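Local coordinates for superoxide dismutase [Fe] (Aquifex pyrophilus, PDB 1COJ), which converts superoxide radicals into hydrogen peroxide and molecular oxygen at an iron centre, one iron ion per subunit of a homotetramer, at residues Glu25-Ala30 with Val161-Glu166; His167-Asp172 with Pro178-Ala183. All coordinates share one frame; numbering follows the deposited sequence.

Interaction 1: residues Glu25-Ala30 with Val161-Glu166; sequences EPHFEA and VIDTYE. With FE (Fe (III) ion), chain B.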
# COMPACT_ATOMS: atom_id res chain seq x y z
N GLU A 25 -2.13 25.93 -13.12
CA GLU A 25 -2.48 25.43 -14.45
C GLU A 25 -2.41 23.91 -14.65
O GLU A 25 -3.43 23.26 -14.89
CB GLU A 25 -1.69 26.17 -15.53
CG GLU A 25 -2.16 25.92 -16.97
CD GLU A 25 -3.54 26.51 -17.28
OE1 GLU A 25 -4.08 26.22 -18.37
OE2 GLU A 25 -4.08 27.27 -16.45
N PRO A 26 -1.21 23.31 -14.53
CA PRO A 26 -1.12 21.86 -14.72
C PRO A 26 -1.87 21.07 -13.65
O PRO A 26 -2.43 20.00 -13.93
CB PRO A 26 0.38 21.59 -14.69
CG PRO A 26 0.89 22.64 -13.76
CD PRO A 26 0.12 23.87 -14.20
N HIS A 27 -1.91 21.60 -12.44
CA HIS A 27 -2.58 20.92 -11.33
C HIS A 27 -4.07 20.76 -11.61
O HIS A 27 -4.64 19.67 -11.44
CB HIS A 27 -2.36 21.67 -10.02
CG HIS A 27 -2.59 20.85 -8.79
ND1 HIS A 27 -2.53 21.34 -7.51
CD2 HIS A 27 -2.87 19.52 -8.67
CE1 HIS A 27 -2.77 20.33 -6.66
NE2 HIS A 27 -2.99 19.20 -7.32
N PHE A 28 -4.69 21.84 -12.08
CA PHE A 28 -6.12 21.84 -12.38
C PHE A 28 -6.46 21.23 -13.73
O PHE A 28 -7.29 20.33 -13.83
CB PHE A 28 -6.67 23.28 -12.31
CG PHE A 28 -8.17 23.35 -12.28
CD1 PHE A 28 -8.85 23.38 -11.07
CD2 PHE A 28 -8.90 23.37 -13.46
CE1 PHE A 28 -10.24 23.43 -11.03
CE2 PHE A 28 -10.29 23.42 -13.44
CZ PHE A 28 -10.97 23.45 -12.22
N GLU A 29 -5.80 21.72 -14.78
CA GLU A 29 -6.05 21.27 -16.14
C GLU A 29 -5.59 19.86 -16.50
O GLU A 29 -6.23 19.19 -17.31
CB GLU A 29 -5.48 22.27 -17.14
CG GLU A 29 -6.03 23.69 -17.01
CD GLU A 29 -7.53 23.77 -17.24
OE1 GLU A 29 -8.08 22.93 -17.99
OE2 GLU A 29 -8.16 24.69 -16.69
N ALA A 30 -4.47 19.41 -15.94
CA ALA A 30 -3.97 18.08 -16.27
C ALA A 30 -4.29 17.01 -15.24
O ALA A 30 -4.92 16.01 -15.56
CB ALA A 30 -2.47 18.13 -16.54
N VAL A 161 -8.42 20.56 3.54
CA VAL A 161 -7.68 19.56 2.79
C VAL A 161 -6.43 20.15 2.14
O VAL A 161 -6.51 21.10 1.36
CB VAL A 161 -8.58 18.95 1.68
CG1 VAL A 161 -7.82 17.91 0.89
CG2 VAL A 161 -9.82 18.32 2.29
N ILE A 162 -5.27 19.61 2.48
CA ILE A 162 -4.00 20.08 1.93
C ILE A 162 -3.37 19.00 1.06
O ILE A 162 -3.13 17.88 1.51
CB ILE A 162 -2.98 20.46 3.04
CG1 ILE A 162 -3.62 21.38 4.08
CG2 ILE A 162 -1.76 21.13 2.42
CD1 ILE A 162 -2.68 21.78 5.21
N ASP A 163 -3.12 19.35 -0.20
CA ASP A 163 -2.51 18.44 -1.15
C ASP A 163 -0.99 18.46 -0.93
O ASP A 163 -0.38 19.53 -1.00
CB ASP A 163 -2.81 18.90 -2.58
CG ASP A 163 -2.43 17.87 -3.63
OD1 ASP A 163 -1.87 16.81 -3.27
OD2 ASP A 163 -2.72 18.10 -4.82
N THR A 164 -0.39 17.31 -0.65
CA THR A 164 1.05 17.26 -0.45
C THR A 164 1.76 16.51 -1.58
O THR A 164 2.95 16.21 -1.48
CB THR A 164 1.45 16.68 0.94
OG1 THR A 164 1.01 15.33 1.05
CG2 THR A 164 0.84 17.51 2.06
N TYR A 165 1.02 16.17 -2.63
CA TYR A 165 1.62 15.50 -3.79
C TYR A 165 2.62 16.50 -4.34
O TYR A 165 2.37 17.70 -4.32
CB TYR A 165 0.59 15.21 -4.87
CG TYR A 165 -0.07 13.85 -4.78
CD1 TYR A 165 0.18 12.88 -5.75
CD2 TYR A 165 -0.98 13.55 -3.76
CE1 TYR A 165 -0.46 11.63 -5.71
CE2 TYR A 165 -1.62 12.30 -3.70
CZ TYR A 165 -1.36 11.35 -4.68
OH TYR A 165 -2.01 10.12 -4.66
N GLU A 166 3.72 16.00 -4.89
CA GLU A 166 4.76 16.87 -5.43
C GLU A 166 4.29 17.83 -6.52
O GLU A 166 4.78 18.95 -6.61
CB GLU A 166 5.94 16.04 -5.90
CG GLU A 166 6.58 15.28 -4.75
CD GLU A 166 7.75 14.42 -5.17
OE1 GLU A 166 7.72 13.82 -6.27
OE2 GLU A 166 8.71 14.32 -4.37
FE FE B . -2.93 17.21 -6.55
O HOH W 1 -2.85 15.45 -5.60
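His27 and Asp163 meet through a metal ion: this is a buried, iron-bridged contact between helix 21-47 of the alpha-hairpin region and the end of strand 157-163 in the C-terminal region. Apart from these two side chains the segments stay well separated. The side chains reach toward each other from opposite directions and end on the iron, His27 through NE2 at 2.1 Å from the iron and Asp163 through the single oxygen OD2 at 2.0 Å from it. His27 NE2 and Asp163 OD2 come within 2.7 Å because they share the metal, not because a proton joins them. OD2 lies at the edge of the imidazole, near its plane, while the ring and carboxylate planes are turned 39° apart. Asp163 gets there with CG anti to its backbone N (chi1 -169°), which carries the carboxylate off the strand toward the helix. Its other oxygen, OD1, accepts a nearly straight bond from Tyr165 N at 3.0 Å, met from above the carboxylate plane; this closes an Asx turn at the strand end and should restrain the carboxylate's rotation. Water 1, its oxygen 2.0 Å from the iron, also gives OD1 a weak hydrogen bond. It sits almost opposite His27 NE2 across the metal. Glu166, which follows Tyr165, hydrogen-bonds His167 of the second subunit, linking this region to the subunit interface. With His81 and His167 completing the sphere, His27 and the water are axial ligands and Asp163 is equatorial, the trigonal-bipyramidal site of iron/manganese superoxide dismutases.

Interaction 2: residues His167-Asp172 with Pro178-Ala183; sequences HAYYVD and PPYIDA. With FE (Fe (III) ion), chain B.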
# COMPACT_ATOMS: atom_id res chain seq x y z
N HIS A 167 3.31 17.42 -7.32
CA HIS A 167 2.81 18.28 -8.39
C HIS A 167 2.10 19.52 -7.86
O HIS A 167 1.94 20.51 -8.58
CB HIS A 167 1.90 17.50 -9.36
CG HIS A 167 0.67 16.93 -8.72
ND1 HIS A 167 0.26 15.62 -8.87
CD2 HIS A 167 -0.28 17.52 -7.95
CE1 HIS A 167 -0.89 15.47 -8.20
NE2 HIS A 167 -1.25 16.60 -7.63
N ALA A 168 1.70 19.49 -6.59
CA ALA A 168 1.00 20.60 -5.98
C ALA A 168 1.87 21.83 -5.69
O ALA A 168 1.37 22.96 -5.68
CB ALA A 168 0.30 20.14 -4.71
N TYR A 169 3.17 21.61 -5.50
CA TYR A 169 4.09 22.70 -5.17
C TYR A 169 5.44 22.74 -5.90
O TYR A 169 6.19 23.71 -5.77
CB TYR A 169 4.36 22.69 -3.66
CG TYR A 169 4.97 21.40 -3.13
CD1 TYR A 169 6.35 21.23 -3.11
CD2 TYR A 169 4.17 20.35 -2.69
CE1 TYR A 169 6.93 20.04 -2.66
CE2 TYR A 169 4.73 19.16 -2.23
CZ TYR A 169 6.11 19.01 -2.22
OH TYR A 169 6.67 17.81 -1.80
N TYR A 170 5.74 21.71 -6.69
CA TYR A 170 7.02 21.65 -7.38
C TYR A 170 7.36 22.78 -8.34
O TYR A 170 8.53 23.14 -8.49
CB TYR A 170 7.23 20.30 -8.06
CG TYR A 170 8.54 19.68 -7.66
CD1 TYR A 170 8.67 18.99 -6.45
CD2 TYR A 170 9.67 19.85 -8.44
CE1 TYR A 170 9.90 18.50 -6.04
CE2 TYR A 170 10.89 19.37 -8.05
CZ TYR A 170 11.01 18.70 -6.86
OH TYR A 170 12.26 18.28 -6.46
N VAL A 171 6.35 23.36 -8.99
CA VAL A 171 6.60 24.45 -9.93
C VAL A 171 7.13 25.69 -9.19
O VAL A 171 8.10 26.30 -9.62
CB VAL A 171 5.32 24.83 -10.72
CG1 VAL A 171 5.57 26.05 -11.61
CG2 VAL A 171 4.86 23.64 -11.57
N ASP A 172 6.51 26.01 -8.06
CA ASP A 172 6.90 27.18 -7.27
C ASP A 172 8.03 26.98 -6.28
O ASP A 172 8.91 27.83 -6.16
CB ASP A 172 5.70 27.73 -6.50
CG ASP A 172 4.63 28.31 -7.41
OD1 ASP A 172 3.48 28.41 -6.95
OD2 ASP A 172 4.94 28.66 -8.56
N PRO A 178 7.64 23.26 3.16
CA PRO A 178 7.23 24.22 4.19
C PRO A 178 6.70 25.57 3.69
O PRO A 178 5.64 26.03 4.15
CB PRO A 178 8.49 24.38 5.03
CG PRO A 178 9.08 23.01 4.97
CD PRO A 178 8.94 22.65 3.51
N PRO A 179 7.42 26.25 2.78
CA PRO A 179 6.90 27.53 2.31
C PRO A 179 5.57 27.39 1.57
O PRO A 179 4.76 28.31 1.58
CB PRO A 179 8.02 28.05 1.39
CG PRO A 179 8.70 26.80 0.94
CD PRO A 179 8.74 25.97 2.19
N TYR A 180 5.34 26.23 0.96
CA TYR A 180 4.09 25.98 0.25
C TYR A 180 2.95 25.86 1.26
O TYR A 180 1.86 26.40 1.03
CB TYR A 180 4.21 24.70 -0.59
CG TYR A 180 2.89 24.01 -0.88
CD1 TYR A 180 1.93 24.61 -1.71
CD2 TYR A 180 2.61 22.76 -0.33
CE1 TYR A 180 0.71 23.97 -1.97
CE2 TYR A 180 1.39 22.12 -0.58
CZ TYR A 180 0.45 22.72 -1.40
OH TYR A 180 -0.74 22.08 -1.65
N ILE A 181 3.20 25.17 2.37
CA ILE A 181 2.18 25.01 3.40
C ILE A 181 1.79 26.37 3.97
O ILE A 181 0.61 26.65 4.18
CB ILE A 181 2.67 24.07 4.53
CG1 ILE A 181 3.02 22.69 3.95
CG2 ILE A 181 1.60 23.93 5.60
CD1 ILE A 181 3.76 21.78 4.91
N ASP A 182 2.78 27.24 4.18
CA ASP A 182 2.51 28.58 4.70
C ASP A 182 1.65 29.35 3.70
O ASP A 182 0.68 30.01 4.08
CB ASP A 182 3.81 29.35 4.95
CG ASP A 182 4.61 28.79 6.11
OD1 ASP A 182 4.00 28.23 7.04
OD2 ASP A 182 5.86 28.92 6.10
N ALA A 183 1.99 29.24 2.41
CA ALA A 183 1.24 29.92 1.36
C ALA A 183 -0.20 29.43 1.33
O ALA A 183 -1.13 30.22 1.16
CB ALA A 183 1.92 29.71 0.01
FE FE B . -2.93 17.21 -6.55
O HOH W 1 -2.85 15.45 -5.60
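Tyr169 and Tyr180 carry this contact, in which the segment that opens with the metal ligand His167 packs against helix 177-186 in the C-terminal alpha/beta region of the iron/manganese superoxide dismutase fold. The closest interaction is a CH-pi contact: Tyr169 CB stands over one face of the Tyr180 ring, 3.7 Å from its centroid and displaced toward the rim, with 3.4 Å between CB and Tyr180 CG. Tyr169 holds CG between its backbone N and carbonyl carbon (chi1 60°), and with this torsion CB, rather than the ring, sits over Tyr180. As an aromatic pair the two are slid apart, with little overlap, 5.2 Å between the Tyr169 and Tyr180 centroids and planes 27° from parallel; Tyr169 CD2 meets Tyr180 CD2 at 3.7 Å. Apolar packing continues at the far end of Tyr180, where Ala168 CB packs on Tyr180 CZ at 4.2 Å, beside the hydroxyl. The polar ends find partners outside both segments: Tyr169 OH bonds Arg177, and Tyr180 OH bonds the carbonyl of Asp163 and the hydroxyl of Tyr84. With a phenylalanine in place of Tyr180 the ring contacts could persist, but the Asp163 carbonyl and the Tyr84 hydroxyl would probably lose a buried hydrogen-bonding mate, at the backbone of a metal ligand in the case of Asp163. Tyr170 leads the other way, its OH bonding His31 of the second subunit. Metal binding is the remaining interaction: His167, which opens the segment, coordinates the iron through NE2 at 2.1 Å.

From the N terminus, the chain enters helix 21-47, runs on through helix 63-86, which brings His81, and then through the helices and three-stranded sheet of the C-terminal region before interaction 1 closes this long loop of 130 residues. Interaction 2 begins at the very next residue and closes a short loop with five residues between its segments. The two therefore follow in series, neither nested nor crossed, with centres about 10 Å apart. One iron and one water serve both. They also touch directly, His27 CE1 lying 3.6 Å from Ala168 CB, besides the Tyr180 link to the strand end. Between them the contacts join the helical hairpin, strand 157-163 and helix 177-186 beside the subunit interface.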